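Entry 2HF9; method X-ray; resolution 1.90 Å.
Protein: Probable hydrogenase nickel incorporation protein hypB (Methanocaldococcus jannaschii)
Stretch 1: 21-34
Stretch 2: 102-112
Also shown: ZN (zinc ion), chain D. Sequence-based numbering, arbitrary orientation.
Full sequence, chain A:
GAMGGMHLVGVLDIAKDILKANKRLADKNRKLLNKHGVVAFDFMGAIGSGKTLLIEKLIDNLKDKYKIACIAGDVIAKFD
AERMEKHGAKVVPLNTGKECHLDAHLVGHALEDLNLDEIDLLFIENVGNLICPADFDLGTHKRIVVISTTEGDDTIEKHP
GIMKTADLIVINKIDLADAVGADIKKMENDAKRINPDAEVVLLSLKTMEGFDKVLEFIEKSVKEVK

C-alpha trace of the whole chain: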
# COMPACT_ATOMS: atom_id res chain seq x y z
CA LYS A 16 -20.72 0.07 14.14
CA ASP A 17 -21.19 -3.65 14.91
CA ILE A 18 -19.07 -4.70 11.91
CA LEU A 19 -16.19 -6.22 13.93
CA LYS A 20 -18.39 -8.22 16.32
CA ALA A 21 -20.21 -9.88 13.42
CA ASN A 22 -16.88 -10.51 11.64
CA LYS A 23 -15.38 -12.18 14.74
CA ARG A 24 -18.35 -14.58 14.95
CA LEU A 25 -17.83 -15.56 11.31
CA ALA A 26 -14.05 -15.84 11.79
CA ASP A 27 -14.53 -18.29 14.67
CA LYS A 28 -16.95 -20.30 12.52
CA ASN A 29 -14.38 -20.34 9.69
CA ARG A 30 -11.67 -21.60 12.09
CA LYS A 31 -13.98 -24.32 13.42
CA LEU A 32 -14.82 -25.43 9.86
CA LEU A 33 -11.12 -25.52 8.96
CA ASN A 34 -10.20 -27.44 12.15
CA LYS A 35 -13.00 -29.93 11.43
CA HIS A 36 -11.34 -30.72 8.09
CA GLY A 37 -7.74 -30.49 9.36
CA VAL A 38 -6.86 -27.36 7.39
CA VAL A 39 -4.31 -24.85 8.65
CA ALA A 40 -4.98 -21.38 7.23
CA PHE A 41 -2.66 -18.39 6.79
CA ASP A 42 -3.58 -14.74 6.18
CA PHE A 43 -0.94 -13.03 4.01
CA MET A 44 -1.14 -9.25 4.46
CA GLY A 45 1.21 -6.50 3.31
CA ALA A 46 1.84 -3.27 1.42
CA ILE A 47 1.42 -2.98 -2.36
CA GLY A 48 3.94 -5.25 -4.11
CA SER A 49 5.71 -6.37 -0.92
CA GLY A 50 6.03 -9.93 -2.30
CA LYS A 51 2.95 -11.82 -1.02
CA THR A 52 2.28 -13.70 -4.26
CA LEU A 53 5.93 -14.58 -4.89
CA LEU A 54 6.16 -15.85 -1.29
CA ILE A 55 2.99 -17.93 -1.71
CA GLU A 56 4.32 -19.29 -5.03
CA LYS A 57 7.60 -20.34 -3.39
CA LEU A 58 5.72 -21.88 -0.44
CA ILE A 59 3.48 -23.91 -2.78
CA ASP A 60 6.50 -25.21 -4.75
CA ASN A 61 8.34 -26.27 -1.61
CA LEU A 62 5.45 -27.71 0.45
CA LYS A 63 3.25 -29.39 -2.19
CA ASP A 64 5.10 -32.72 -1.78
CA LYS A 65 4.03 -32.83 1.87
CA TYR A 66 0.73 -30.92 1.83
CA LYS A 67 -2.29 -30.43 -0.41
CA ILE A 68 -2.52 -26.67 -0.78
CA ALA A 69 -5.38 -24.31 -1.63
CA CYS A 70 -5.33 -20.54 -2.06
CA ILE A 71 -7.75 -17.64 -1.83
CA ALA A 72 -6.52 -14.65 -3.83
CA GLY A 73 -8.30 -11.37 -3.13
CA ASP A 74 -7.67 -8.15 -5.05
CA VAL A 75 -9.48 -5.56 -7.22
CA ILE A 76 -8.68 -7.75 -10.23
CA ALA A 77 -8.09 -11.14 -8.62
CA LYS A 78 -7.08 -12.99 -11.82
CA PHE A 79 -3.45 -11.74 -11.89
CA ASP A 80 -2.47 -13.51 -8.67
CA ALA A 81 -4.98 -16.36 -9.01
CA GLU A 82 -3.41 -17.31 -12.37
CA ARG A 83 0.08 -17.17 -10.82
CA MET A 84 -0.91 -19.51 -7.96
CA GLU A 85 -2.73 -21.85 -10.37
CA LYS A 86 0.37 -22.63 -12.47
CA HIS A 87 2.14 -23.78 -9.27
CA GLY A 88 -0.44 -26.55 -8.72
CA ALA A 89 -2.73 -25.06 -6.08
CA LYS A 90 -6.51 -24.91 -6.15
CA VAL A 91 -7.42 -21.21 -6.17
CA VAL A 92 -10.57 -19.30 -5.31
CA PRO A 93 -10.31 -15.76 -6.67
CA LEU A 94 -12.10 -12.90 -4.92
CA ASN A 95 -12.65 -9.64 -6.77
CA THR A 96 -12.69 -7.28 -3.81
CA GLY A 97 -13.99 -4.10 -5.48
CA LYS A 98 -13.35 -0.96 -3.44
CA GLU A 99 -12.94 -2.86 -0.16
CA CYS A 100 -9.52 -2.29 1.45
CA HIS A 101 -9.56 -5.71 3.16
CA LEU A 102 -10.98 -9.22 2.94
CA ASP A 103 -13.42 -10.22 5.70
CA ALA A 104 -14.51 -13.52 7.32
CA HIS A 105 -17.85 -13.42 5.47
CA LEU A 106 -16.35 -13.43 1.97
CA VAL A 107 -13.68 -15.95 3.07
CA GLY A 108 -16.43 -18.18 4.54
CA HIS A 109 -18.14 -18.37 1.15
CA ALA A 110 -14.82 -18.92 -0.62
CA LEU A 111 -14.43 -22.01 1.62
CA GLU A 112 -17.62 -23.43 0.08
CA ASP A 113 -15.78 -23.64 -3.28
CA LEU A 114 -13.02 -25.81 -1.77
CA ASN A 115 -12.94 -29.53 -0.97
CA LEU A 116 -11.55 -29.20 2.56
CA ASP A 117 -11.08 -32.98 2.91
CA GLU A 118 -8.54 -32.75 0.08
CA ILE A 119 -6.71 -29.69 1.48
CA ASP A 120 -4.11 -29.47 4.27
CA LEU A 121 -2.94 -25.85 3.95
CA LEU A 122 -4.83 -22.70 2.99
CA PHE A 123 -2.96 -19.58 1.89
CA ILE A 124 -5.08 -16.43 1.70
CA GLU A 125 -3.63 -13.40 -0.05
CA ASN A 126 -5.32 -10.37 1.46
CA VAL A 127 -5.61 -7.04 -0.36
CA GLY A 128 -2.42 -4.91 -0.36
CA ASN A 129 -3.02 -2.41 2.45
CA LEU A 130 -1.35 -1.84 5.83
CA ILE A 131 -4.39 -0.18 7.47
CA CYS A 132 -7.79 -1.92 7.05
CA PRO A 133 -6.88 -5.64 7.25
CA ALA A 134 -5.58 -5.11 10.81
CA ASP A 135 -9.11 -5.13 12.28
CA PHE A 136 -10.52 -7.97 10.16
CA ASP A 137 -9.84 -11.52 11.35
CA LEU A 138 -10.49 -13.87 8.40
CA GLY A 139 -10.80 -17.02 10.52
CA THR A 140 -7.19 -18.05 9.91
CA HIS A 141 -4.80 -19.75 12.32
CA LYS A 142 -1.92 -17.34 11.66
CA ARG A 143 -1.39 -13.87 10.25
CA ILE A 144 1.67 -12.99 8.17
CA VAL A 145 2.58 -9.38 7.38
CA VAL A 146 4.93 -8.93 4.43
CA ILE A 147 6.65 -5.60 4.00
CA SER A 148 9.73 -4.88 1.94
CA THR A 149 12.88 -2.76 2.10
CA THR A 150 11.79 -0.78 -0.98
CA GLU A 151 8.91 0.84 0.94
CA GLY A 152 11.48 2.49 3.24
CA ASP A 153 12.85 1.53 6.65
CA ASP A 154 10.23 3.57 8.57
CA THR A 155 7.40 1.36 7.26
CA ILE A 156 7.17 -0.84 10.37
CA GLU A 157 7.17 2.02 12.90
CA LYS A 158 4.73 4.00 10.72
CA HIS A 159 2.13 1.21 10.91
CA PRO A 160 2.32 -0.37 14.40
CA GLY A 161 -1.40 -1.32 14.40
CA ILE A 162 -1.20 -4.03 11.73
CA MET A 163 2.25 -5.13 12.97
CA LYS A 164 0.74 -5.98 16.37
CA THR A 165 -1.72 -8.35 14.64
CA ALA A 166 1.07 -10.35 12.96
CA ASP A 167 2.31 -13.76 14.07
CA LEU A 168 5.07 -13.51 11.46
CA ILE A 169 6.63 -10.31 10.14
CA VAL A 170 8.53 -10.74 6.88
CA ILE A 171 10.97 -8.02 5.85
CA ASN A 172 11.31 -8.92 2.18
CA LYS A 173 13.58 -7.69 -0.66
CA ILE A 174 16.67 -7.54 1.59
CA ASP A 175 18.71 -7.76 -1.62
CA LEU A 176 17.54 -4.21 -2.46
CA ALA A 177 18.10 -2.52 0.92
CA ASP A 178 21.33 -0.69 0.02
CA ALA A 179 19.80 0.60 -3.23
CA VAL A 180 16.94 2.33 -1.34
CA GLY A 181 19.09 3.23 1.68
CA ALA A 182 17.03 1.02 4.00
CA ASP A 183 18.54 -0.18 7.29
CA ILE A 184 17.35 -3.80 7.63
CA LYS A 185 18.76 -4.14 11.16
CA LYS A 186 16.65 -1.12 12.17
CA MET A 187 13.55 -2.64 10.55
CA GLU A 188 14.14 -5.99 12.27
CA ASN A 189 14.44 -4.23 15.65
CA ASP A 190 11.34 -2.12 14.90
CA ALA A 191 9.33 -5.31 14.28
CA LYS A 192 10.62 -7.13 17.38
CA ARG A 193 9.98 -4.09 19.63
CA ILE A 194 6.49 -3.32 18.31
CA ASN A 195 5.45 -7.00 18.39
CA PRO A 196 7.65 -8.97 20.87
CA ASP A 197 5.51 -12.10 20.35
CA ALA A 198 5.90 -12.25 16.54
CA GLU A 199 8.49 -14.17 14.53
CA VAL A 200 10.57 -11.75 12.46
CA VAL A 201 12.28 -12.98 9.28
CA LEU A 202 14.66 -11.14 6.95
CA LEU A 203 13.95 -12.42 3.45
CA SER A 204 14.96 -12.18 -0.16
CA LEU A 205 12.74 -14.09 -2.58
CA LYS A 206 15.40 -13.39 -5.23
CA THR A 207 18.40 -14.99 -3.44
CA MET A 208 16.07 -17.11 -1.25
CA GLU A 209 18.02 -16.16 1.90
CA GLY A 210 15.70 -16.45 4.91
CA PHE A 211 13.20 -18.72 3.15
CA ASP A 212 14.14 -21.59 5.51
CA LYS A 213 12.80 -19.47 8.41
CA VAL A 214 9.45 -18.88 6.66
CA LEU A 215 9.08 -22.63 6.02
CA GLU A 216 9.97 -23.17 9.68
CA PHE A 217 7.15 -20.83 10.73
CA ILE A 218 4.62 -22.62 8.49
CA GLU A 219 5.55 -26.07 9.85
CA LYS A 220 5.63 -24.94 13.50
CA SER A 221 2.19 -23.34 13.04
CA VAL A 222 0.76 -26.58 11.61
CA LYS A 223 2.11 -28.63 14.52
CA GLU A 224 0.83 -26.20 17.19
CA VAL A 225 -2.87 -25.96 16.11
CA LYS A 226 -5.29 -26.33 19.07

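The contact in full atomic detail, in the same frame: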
# COMPACT_ATOMS: atom_id res chain seq x y z
N ALA A 21 -19.65 -8.94 14.38
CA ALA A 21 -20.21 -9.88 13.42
C ALA A 21 -19.11 -10.63 12.66
O ALA A 21 -19.23 -11.82 12.40
CB ALA A 21 -21.14 -9.16 12.46
N ASN A 22 -18.04 -9.91 12.30
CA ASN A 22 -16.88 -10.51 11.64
C ASN A 22 -16.21 -11.57 12.50
O ASN A 22 -15.88 -12.65 12.01
CB ASN A 22 -15.86 -9.44 11.24
CG ASN A 22 -14.70 -10.02 10.45
OD1 ASN A 22 -14.83 -10.35 9.27
ND2 ASN A 22 -13.55 -10.14 11.10
N LYS A 23 -16.02 -11.26 13.79
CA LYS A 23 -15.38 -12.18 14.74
C LYS A 23 -16.16 -13.49 14.87
O LYS A 23 -15.55 -14.57 14.91
CB LYS A 23 -15.18 -11.50 16.10
CG LYS A 23 -14.63 -12.40 17.24
CD LYS A 23 -13.31 -13.12 16.90
CE LYS A 23 -12.09 -12.22 17.03
NZ LYS A 23 -11.82 -11.43 15.79
N ARG A 24 -17.49 -13.40 14.94
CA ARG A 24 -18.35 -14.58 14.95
C ARG A 24 -18.11 -15.47 13.73
O ARG A 24 -17.99 -16.69 13.85
CB ARG A 24 -19.84 -14.19 15.00
CG ARG A 24 -20.29 -13.50 16.28
CD ARG A 24 -21.82 -13.52 16.43
NE ARG A 24 -22.53 -13.10 15.22
CZ ARG A 24 -23.02 -11.88 15.00
NH1 ARG A 24 -22.90 -10.93 15.92
NH2 ARG A 24 -23.64 -11.61 13.87
N LEU A 25 -18.02 -14.84 12.56
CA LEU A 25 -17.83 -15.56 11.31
C LEU A 25 -16.41 -16.13 11.20
O LEU A 25 -16.22 -17.21 10.65
CB LEU A 25 -18.16 -14.67 10.11
CG LEU A 25 -19.62 -14.23 9.97
CD1 LEU A 25 -19.82 -13.48 8.66
CD2 LEU A 25 -20.58 -15.41 10.05
N ALA A 26 -15.44 -15.39 11.73
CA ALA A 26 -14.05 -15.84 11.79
C ALA A 26 -13.90 -17.10 12.63
O ALA A 26 -13.20 -18.04 12.24
CB ALA A 26 -13.16 -14.73 12.33
N ASP A 27 -14.57 -17.13 13.79
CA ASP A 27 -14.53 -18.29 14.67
C ASP A 27 -15.18 -19.50 14.02
O ASP A 27 -14.70 -20.63 14.18
CB ASP A 27 -15.17 -17.98 16.02
CG ASP A 27 -14.30 -17.11 16.91
OD1 ASP A 27 -13.07 -17.05 16.68
OD2 ASP A 27 -14.84 -16.48 17.85
N LYS A 28 -16.26 -19.26 13.28
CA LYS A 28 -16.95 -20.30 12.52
C LYS A 28 -16.08 -20.85 11.39
O LYS A 28 -16.06 -22.07 11.15
CB LYS A 28 -18.28 -19.78 11.98
CG LYS A 28 -19.29 -19.49 13.09
CD LYS A 28 -20.55 -18.82 12.57
CE LYS A 28 -21.48 -18.48 13.74
NZ LYS A 28 -22.00 -19.70 14.43
N ASN A 29 -15.36 -19.96 10.71
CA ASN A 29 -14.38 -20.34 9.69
C ASN A 29 -13.28 -21.24 10.27
O ASN A 29 -12.96 -22.27 9.69
CB ASN A 29 -13.74 -19.11 9.04
CG ASN A 29 -14.72 -18.30 8.20
OD1 ASN A 29 -15.85 -18.72 7.93
ND2 ASN A 29 -14.27 -17.11 7.77
N ARG A 30 -12.72 -20.83 11.42
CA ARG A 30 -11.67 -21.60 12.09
C ARG A 30 -12.15 -22.99 12.51
O ARG A 30 -11.44 -23.97 12.32
CB ARG A 30 -11.12 -20.85 13.31
CG ARG A 30 -9.74 -20.23 13.10
CD ARG A 30 -9.22 -19.53 14.36
NE ARG A 30 -10.15 -18.50 14.83
CZ ARG A 30 -10.15 -17.24 14.43
NH1 ARG A 30 -9.26 -16.81 13.55
NH2 ARG A 30 -11.04 -16.39 14.92
N LYS A 31 -13.36 -23.05 13.05
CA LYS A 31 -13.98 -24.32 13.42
C LYS A 31 -14.17 -25.23 12.21
O LYS A 31 -13.85 -26.42 12.27
CB LYS A 31 -15.29 -24.07 14.21
CG LYS A 31 -16.25 -25.26 14.43
CD LYS A 31 -15.59 -26.64 14.67
CE LYS A 31 -14.49 -26.63 15.72
NZ LYS A 31 -13.41 -27.58 15.33
N LEU A 32 -14.65 -24.67 11.10
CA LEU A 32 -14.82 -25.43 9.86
C LEU A 32 -13.48 -25.97 9.35
O LEU A 32 -13.39 -27.13 8.94
CB LEU A 32 -15.51 -24.58 8.78
CG LEU A 32 -15.68 -25.19 7.38
CD1 LEU A 32 -16.65 -26.37 7.38
CD2 LEU A 32 -16.13 -24.12 6.38
N LEU A 33 -12.46 -25.12 9.38
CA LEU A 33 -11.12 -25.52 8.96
C LEU A 33 -10.54 -26.62 9.85
O LEU A 33 -10.01 -27.62 9.35
CB LEU A 33 -10.18 -24.30 8.93
CG LEU A 33 -10.50 -23.22 7.88
CD1 LEU A 33 -9.79 -21.93 8.23
CD2 LEU A 33 -10.16 -23.67 6.47
N ASN A 34 -10.67 -26.45 11.17
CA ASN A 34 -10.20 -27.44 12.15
C ASN A 34 -10.88 -28.80 12.00
O ASN A 34 -10.26 -29.85 12.18
CB ASN A 34 -10.38 -26.93 13.59
CG ASN A 34 -9.40 -25.82 13.94
OD1 ASN A 34 -8.31 -25.74 13.39
ND2 ASN A 34 -9.79 -24.97 14.89
N LEU A 102 -10.06 -8.08 2.95
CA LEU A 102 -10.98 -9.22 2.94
C LEU A 102 -11.65 -9.28 4.31
O LEU A 102 -11.14 -8.71 5.27
CB LEU A 102 -10.22 -10.52 2.67
CG LEU A 102 -9.65 -10.79 1.27
CD1 LEU A 102 -8.78 -12.03 1.31
CD2 LEU A 102 -10.74 -10.94 0.24
N ASP A 103 -12.78 -9.97 4.40
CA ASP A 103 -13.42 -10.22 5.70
C ASP A 103 -13.79 -11.71 5.85
O ASP A 103 -13.71 -12.46 4.88
CB ASP A 103 -14.61 -9.28 5.93
CG ASP A 103 -15.79 -9.53 4.99
OD1 ASP A 103 -15.84 -10.58 4.32
OD2 ASP A 103 -16.68 -8.66 4.92
N ALA A 104 -14.17 -12.12 7.05
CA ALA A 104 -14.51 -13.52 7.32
C ALA A 104 -15.71 -14.01 6.50
O ALA A 104 -15.77 -15.18 6.12
CB ALA A 104 -14.76 -13.73 8.80
N HIS A 105 -16.65 -13.10 6.23
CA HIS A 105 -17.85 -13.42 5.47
C HIS A 105 -17.51 -13.90 4.05
O HIS A 105 -17.93 -14.99 3.64
CB HIS A 105 -18.79 -12.21 5.43
CG HIS A 105 -20.04 -12.44 4.63
ND1 HIS A 105 -20.45 -11.60 3.63
CD2 HIS A 105 -20.95 -13.44 4.68
CE1 HIS A 105 -21.57 -12.06 3.10
NE2 HIS A 105 -21.90 -13.17 3.72
N LEU A 106 -16.75 -13.09 3.32
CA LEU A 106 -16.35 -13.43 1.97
C LEU A 106 -15.46 -14.68 1.94
O LEU A 106 -15.63 -15.54 1.08
CB LEU A 106 -15.68 -12.24 1.27
CG LEU A 106 -16.54 -11.37 0.33
CD1 LEU A 106 -17.84 -10.89 0.96
CD2 LEU A 106 -15.73 -10.17 -0.17
N VAL A 107 -14.55 -14.78 2.91
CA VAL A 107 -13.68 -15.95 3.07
C VAL A 107 -14.51 -17.21 3.37
O VAL A 107 -14.25 -18.27 2.81
CB VAL A 107 -12.57 -15.72 4.13
CG1 VAL A 107 -11.88 -17.03 4.52
CG2 VAL A 107 -11.55 -14.70 3.62
N GLY A 108 -15.51 -17.08 4.24
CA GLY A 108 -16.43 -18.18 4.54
C GLY A 108 -17.05 -18.79 3.30
O GLY A 108 -17.08 -20.01 3.14
N HIS A 109 -17.54 -17.93 2.41
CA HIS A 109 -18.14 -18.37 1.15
C HIS A 109 -17.12 -18.93 0.16
O HIS A 109 -17.43 -19.85 -0.60
CB HIS A 109 -18.94 -17.23 0.52
CG HIS A 109 -20.24 -16.96 1.21
ND1 HIS A 109 -21.27 -17.88 1.23
CD2 HIS A 109 -20.67 -15.90 1.93
CE1 HIS A 109 -22.28 -17.39 1.92
NE2 HIS A 109 -21.95 -16.19 2.35
N ALA A 110 -15.91 -18.37 0.18
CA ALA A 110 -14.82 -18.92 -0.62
C ALA A 110 -14.54 -20.38 -0.22
O ALA A 110 -14.29 -21.22 -1.08
CB ALA A 110 -13.57 -18.07 -0.48
N LEU A 111 -14.63 -20.66 1.08
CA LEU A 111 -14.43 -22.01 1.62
C LEU A 111 -15.42 -23.03 1.07
O LEU A 111 -15.10 -24.22 0.99
CB LEU A 111 -14.49 -22.00 3.16
CG LEU A 111 -13.43 -21.20 3.93
CD1 LEU A 111 -13.65 -21.32 5.43
CD2 LEU A 111 -12.03 -21.64 3.57
N GLU A 112 -16.60 -22.57 0.68
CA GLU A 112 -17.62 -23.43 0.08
C GLU A 112 -17.20 -23.96 -1.30
O GLU A 112 -17.68 -25.01 -1.74
CB GLU A 112 -18.98 -22.71 0.01
CG GLU A 112 -19.56 -22.35 1.39
CD GLU A 112 -20.70 -21.33 1.33
OE1 GLU A 112 -20.98 -20.79 0.24
OE2 GLU A 112 -21.30 -21.07 2.38
ZN ZN D . -23.08 -14.57 3.39
O HOH W 1 -17.17 -10.81 8.05

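Two asparagines of one helix hold the first turn of another by its backbone: Asn22 OD1 accepts from Ala104 N (2.9 Å) and Asn29 ND2 donates to Ala104 O (2.9 Å), so both polar backbone atoms of a single alanine are bound by side chains two turns apart. The amide at Ala104 lies in the opening turn, where no preceding helical carbonyl serves it, and Asn22 supplies the acceptor. Ala104 O also receives the helical bond from Gly108 N (2.7 Å). The O of a water donates to Asn22 OD1 (2.7 Å) and accepts from His105 N (3.0 Å), while Asp103, the N-cap, takes Leu106 N on its OD1 (2.9 Å).

The helices run in the same direction, inclined by 27°, with axes 8.8 Å apart at closest approach. Small residues line the close approach: Ala26 CA and Ala104 CA are 5.1 Å apart, and the Ala104 methyl sits among Asn22, Leu25, Ala26 and Asn29. Reciprocally, Asn29 fits among Ala104, Val107, Gly108 and Leu111; its OD1 lies 3.5 Å from Gly108 CA, a place where a CB would be tight. Farther along, Leu111 closes the contact with apolar packing, CD1 against Leu32 CD2 (3.9 Å) and CD2 against Leu33 CD2 (4.0 Å). His105 NE2 (1.9 Å) and His109 NE2 (2.2 Å) bind the zinc ion.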